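PDB 6W40: denovo NTF2 from Synthetic construct, which is a de novo designed NTF2-like protein, probably built to carry a pocket of designed shape rather than a natural activity. Local coordinates for residues A[78-90]-A[98-110]. Residues are numbered along the deposited sequence; the frame is centred on the assembly and turned at random.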
# COMPACT_ATOMS: atom_id res chain seq x y z
N ILE A 78 -0.07 13.55 1.24
CA ILE A 78 -0.14 14.97 1.57
C ILE A 78 -0.99 15.14 2.82
O ILE A 78 -2.20 15.41 2.73
CB ILE A 78 -0.70 15.79 0.40
CG1 ILE A 78 -0.05 15.35 -0.91
CG2 ILE A 78 -0.47 17.28 0.64
CD1 ILE A 78 -0.68 15.97 -2.14
N GLY A 79 -0.38 14.99 3.99
CA GLY A 79 -1.11 15.10 5.24
C GLY A 79 -2.12 13.99 5.43
O GLY A 79 -1.74 12.86 5.77
N ASP A 80 -3.40 14.30 5.23
CA ASP A 80 -4.48 13.34 5.40
C ASP A 80 -5.06 12.87 4.08
O ASP A 80 -6.15 12.28 4.05
CB ASP A 80 -5.58 13.94 6.28
CG ASP A 80 -6.23 15.15 5.65
OD1 ASP A 80 -5.60 15.79 4.78
OD2 ASP A 80 -7.38 15.47 6.03
N LYS A 81 -4.36 13.11 2.97
CA LYS A 81 -4.85 12.82 1.64
C LYS A 81 -3.92 11.84 0.94
O LYS A 81 -2.70 12.04 0.93
CB LYS A 81 -4.99 14.09 0.80
CG LYS A 81 -5.39 13.86 -0.64
CD LYS A 81 -5.33 15.14 -1.45
CE LYS A 81 -6.24 16.21 -0.86
NZ LYS A 81 -6.13 17.51 -1.59
N LEU A 82 -4.49 10.79 0.37
CA LEU A 82 -3.76 9.86 -0.48
C LEU A 82 -4.08 10.18 -1.94
O LEU A 82 -5.26 10.31 -2.30
CB LEU A 82 -4.13 8.41 -0.17
CG LEU A 82 -3.73 7.41 -1.26
CD1 LEU A 82 -2.24 7.12 -1.20
CD2 LEU A 82 -4.56 6.14 -1.17
N VAL A 83 -3.05 10.30 -2.77
CA VAL A 83 -3.21 10.54 -4.19
C VAL A 83 -2.50 9.42 -4.94
O VAL A 83 -1.29 9.24 -4.79
CB VAL A 83 -2.66 11.92 -4.61
CG1 VAL A 83 -2.87 12.14 -6.10
CG2 VAL A 83 -3.33 13.02 -3.81
N VAL A 84 -3.26 8.68 -5.74
CA VAL A 84 -2.74 7.54 -6.49
C VAL A 84 -3.03 7.75 -7.97
O VAL A 84 -4.16 8.09 -8.35
CB VAL A 84 -3.37 6.21 -6.01
CG1 VAL A 84 -2.90 5.06 -6.87
CG2 VAL A 84 -3.03 5.96 -4.55
N GLU A 85 -2.01 7.55 -8.80
CA GLU A 85 -2.16 7.45 -10.24
C GLU A 85 -1.73 6.06 -10.66
O GLU A 85 -0.61 5.63 -10.33
CB GLU A 85 -1.33 8.51 -10.97
CG GLU A 85 -1.49 9.92 -10.42
CD GLU A 85 -0.72 10.94 -11.23
OE1 GLU A 85 -1.28 11.49 -12.20
OE2 GLU A 85 0.46 11.19 -10.89
N GLY A 86 -2.59 5.35 -11.37
CA GLY A 86 -2.31 3.97 -11.73
C GLY A 86 -3.14 3.45 -12.88
O GLY A 86 -3.62 4.21 -13.73
N ARG A 87 -3.30 2.12 -12.91
CA ARG A 87 -3.97 1.43 -14.00
C ARG A 87 -4.66 0.20 -13.42
O ARG A 87 -4.12 -0.44 -12.51
CB ARG A 87 -2.96 1.03 -15.08
CG ARG A 87 -3.54 0.69 -16.45
CD ARG A 87 -2.43 0.72 -17.50
NE ARG A 87 -2.85 0.14 -18.78
CZ ARG A 87 -3.32 0.84 -19.80
NH1 ARG A 87 -3.46 2.16 -19.70
NH2 ARG A 87 -3.68 0.22 -20.92
N TRP A 88 -5.85 -0.11 -13.93
CA TRP A 88 -6.64 -1.19 -13.35
C TRP A 88 -5.92 -2.53 -13.50
O TRP A 88 -5.29 -2.81 -14.52
CB TRP A 88 -8.01 -1.28 -14.02
CG TRP A 88 -9.00 -0.21 -13.64
CD1 TRP A 88 -9.75 0.54 -14.49
CD2 TRP A 88 -9.34 0.22 -12.31
NE1 TRP A 88 -10.54 1.41 -13.78
CE2 TRP A 88 -10.31 1.24 -12.44
CE3 TRP A 88 -8.92 -0.15 -11.03
CZ2 TRP A 88 -10.86 1.89 -11.34
CZ3 TRP A 88 -9.48 0.50 -9.94
CH2 TRP A 88 -10.43 1.50 -10.10
N GLU A 89 -6.02 -3.35 -12.45
CA GLU A 89 -5.61 -4.75 -12.50
C GLU A 89 -6.89 -5.57 -12.59
O GLU A 89 -7.51 -5.91 -11.58
CB GLU A 89 -4.77 -5.13 -11.29
CG GLU A 89 -4.39 -6.61 -11.24
CD GLU A 89 -3.74 -7.00 -9.93
OE1 GLU A 89 -3.09 -6.14 -9.30
OE2 GLU A 89 -3.89 -8.18 -9.52
N THR A 90 -7.30 -5.88 -13.81
CA THR A 90 -8.57 -6.55 -14.04
C THR A 90 -8.38 -8.07 -14.12
O THR A 90 -7.26 -8.58 -14.21
CB THR A 90 -9.22 -6.03 -15.32
OG1 THR A 90 -8.43 -6.42 -16.45
CG2 THR A 90 -9.32 -4.52 -15.28
N ASP A 98 -7.97 -2.19 -18.83
CA ASP A 98 -7.02 -1.62 -17.89
C ASP A 98 -6.90 -0.11 -18.13
O ASP A 98 -5.88 0.41 -18.58
CB ASP A 98 -5.66 -2.31 -18.01
CG ASP A 98 -5.73 -3.79 -17.72
OD1 ASP A 98 -6.65 -4.22 -16.99
OD2 ASP A 98 -4.86 -4.54 -18.23
N GLU A 99 -7.99 0.60 -17.84
CA GLU A 99 -8.01 2.03 -18.06
C GLU A 99 -7.25 2.76 -16.96
O GLU A 99 -7.16 2.30 -15.82
CB GLU A 99 -9.45 2.54 -18.14
CG GLU A 99 -10.20 2.06 -19.37
CD GLU A 99 -11.69 2.32 -19.28
OE1 GLU A 99 -12.16 2.71 -18.19
OE2 GLU A 99 -12.39 2.13 -20.30
N ASP A 100 -6.69 3.91 -17.32
CA ASP A 100 -5.97 4.73 -16.35
C ASP A 100 -6.94 5.33 -15.34
O ASP A 100 -8.06 5.73 -15.68
CB ASP A 100 -5.20 5.85 -17.06
CG ASP A 100 -4.10 5.32 -17.96
OD1 ASP A 100 -4.03 4.09 -18.17
OD2 ASP A 100 -3.30 6.14 -18.46
N VAL A 101 -6.51 5.38 -14.08
CA VAL A 101 -7.37 5.81 -12.98
C VAL A 101 -6.55 6.63 -12.00
O VAL A 101 -5.38 6.33 -11.74
CB VAL A 101 -8.02 4.60 -12.28
CG1 VAL A 101 -6.96 3.65 -11.73
CG2 VAL A 101 -8.97 5.05 -11.18
N GLU A 102 -7.16 7.69 -11.48
CA GLU A 102 -6.60 8.48 -10.39
C GLU A 102 -7.53 8.36 -9.19
O GLU A 102 -8.75 8.50 -9.34
CB GLU A 102 -6.42 9.94 -10.78
CG GLU A 102 -5.86 10.82 -9.67
CD GLU A 102 -5.69 12.26 -10.08
OE1 GLU A 102 -5.80 12.56 -11.29
OE2 GLU A 102 -5.46 13.11 -9.20
N LEU A 103 -6.96 8.09 -8.02
CA LEU A 103 -7.75 7.91 -6.81
C LEU A 103 -7.26 8.85 -5.73
O LEU A 103 -6.05 8.97 -5.51
CB LEU A 103 -7.69 6.46 -6.32
CG LEU A 103 -8.16 5.41 -7.32
CD1 LEU A 103 -6.98 4.81 -8.07
CD2 LEU A 103 -8.98 4.33 -6.63
N ILE A 104 -8.20 9.52 -5.07
CA ILE A 104 -7.90 10.44 -3.98
C ILE A 104 -8.68 9.98 -2.76
O ILE A 104 -9.92 9.93 -2.79
CB ILE A 104 -8.23 11.89 -4.34
CG1 ILE A 104 -7.37 12.35 -5.51
CG2 ILE A 104 -8.04 12.81 -3.14
CD1 ILE A 104 -7.85 13.60 -6.18
N VAL A 105 -7.97 9.65 -1.69
CA VAL A 105 -8.56 9.12 -0.46
C VAL A 105 -8.21 10.07 0.68
O VAL A 105 -7.03 10.33 0.93
CB VAL A 105 -8.07 7.70 -0.16
CG1 VAL A 105 -8.64 7.22 1.17
CG2 VAL A 105 -8.46 6.76 -1.29
N ILE A 106 -9.24 10.57 1.36
CA ILE A 106 -9.07 11.46 2.50
C ILE A 106 -9.39 10.67 3.76
O ILE A 106 -10.47 10.09 3.88
CB ILE A 106 -9.98 12.70 2.38
CG1 ILE A 106 -9.65 13.48 1.10
CG2 ILE A 106 -9.82 13.59 3.60
CD1 ILE A 106 -10.48 14.72 0.91
N VAL A 107 -8.44 10.65 4.69
CA VAL A 107 -8.57 9.89 5.93
C VAL A 107 -8.75 10.88 7.07
O VAL A 107 -7.92 11.77 7.28
CB VAL A 107 -7.34 8.99 6.17
CG1 VAL A 107 -7.47 8.27 7.50
CG2 VAL A 107 -7.20 7.99 5.03
N VAL A 108 -9.85 10.72 7.81
CA VAL A 108 -10.17 11.57 8.95
C VAL A 108 -10.47 10.67 10.14
O VAL A 108 -11.39 9.85 10.08
CB VAL A 108 -11.37 12.50 8.67
CG1 VAL A 108 -11.74 13.28 9.93
CG2 VAL A 108 -11.04 13.45 7.53
N ASP A 109 -9.69 10.83 11.22
CA ASP A 109 -9.88 10.08 12.46
C ASP A 109 -9.87 8.57 12.21
O ASP A 109 -10.72 7.82 12.70
CB ASP A 109 -11.17 10.52 13.17
CG ASP A 109 -11.26 10.01 14.59
OD1 ASP A 109 -12.09 9.11 14.85
OD2 ASP A 109 -10.49 10.48 15.45
N GLY A 110 -8.88 8.13 11.43
CA GLY A 110 -8.70 6.72 11.15
C GLY A 110 -9.71 6.10 10.21
O GLY A 110 -9.63 4.90 9.96
O HOH W 1 -8.13 -5.53 -18.70
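V101 lies over one face of the W88 indole, with CG1 4.1 Å from the centroid of the six-membered ring and almost on the ring normal, a CH-pi contact. V101 CG2 packs on W88 CZ2 at 3.7 Å. CG1 of V101 sits between its own backbone N and carbonyl carbon (chi1 59°), which turns both methyls to the indole. The D98 carbonyl is modelled over one face of the R87 guanidinium, but too close for the contact to be trusted. At the guanidinium edge, NH1 meets D100 OD1 in a salt bridge whose hydrogen bond is bent and weak, the two planes 75° apart. Without the guanidinium, as with an alanine here, the D100 carboxylate would probably lose its cationic mate across the strands.

Residues 81-87 pair with 100-106 as a regular antiparallel hairpin. L82, V84 and G86 make paired backbone bonds with V105, L103 and V101; L82 N to V105 O is 2.6 Å. Near the indole the pairing slips, and W88 N to E99 O is a weak bond of 3.3 Å. V107 N to D80 O, 2.9 Å, adds a bond at the far end. L82 CD2 lies beside V105 CG2 at 4.0 Å.

W65 meets the W88 ring and hydrogen-bonds E99 OE1. L82 also packs on I14 and L18 of helix 2-18. The hairpin lies within the curved NTF2-like sheet, with strands 67-72 and 74-78 beside 81-90 and strand 111-119 beside 100-108.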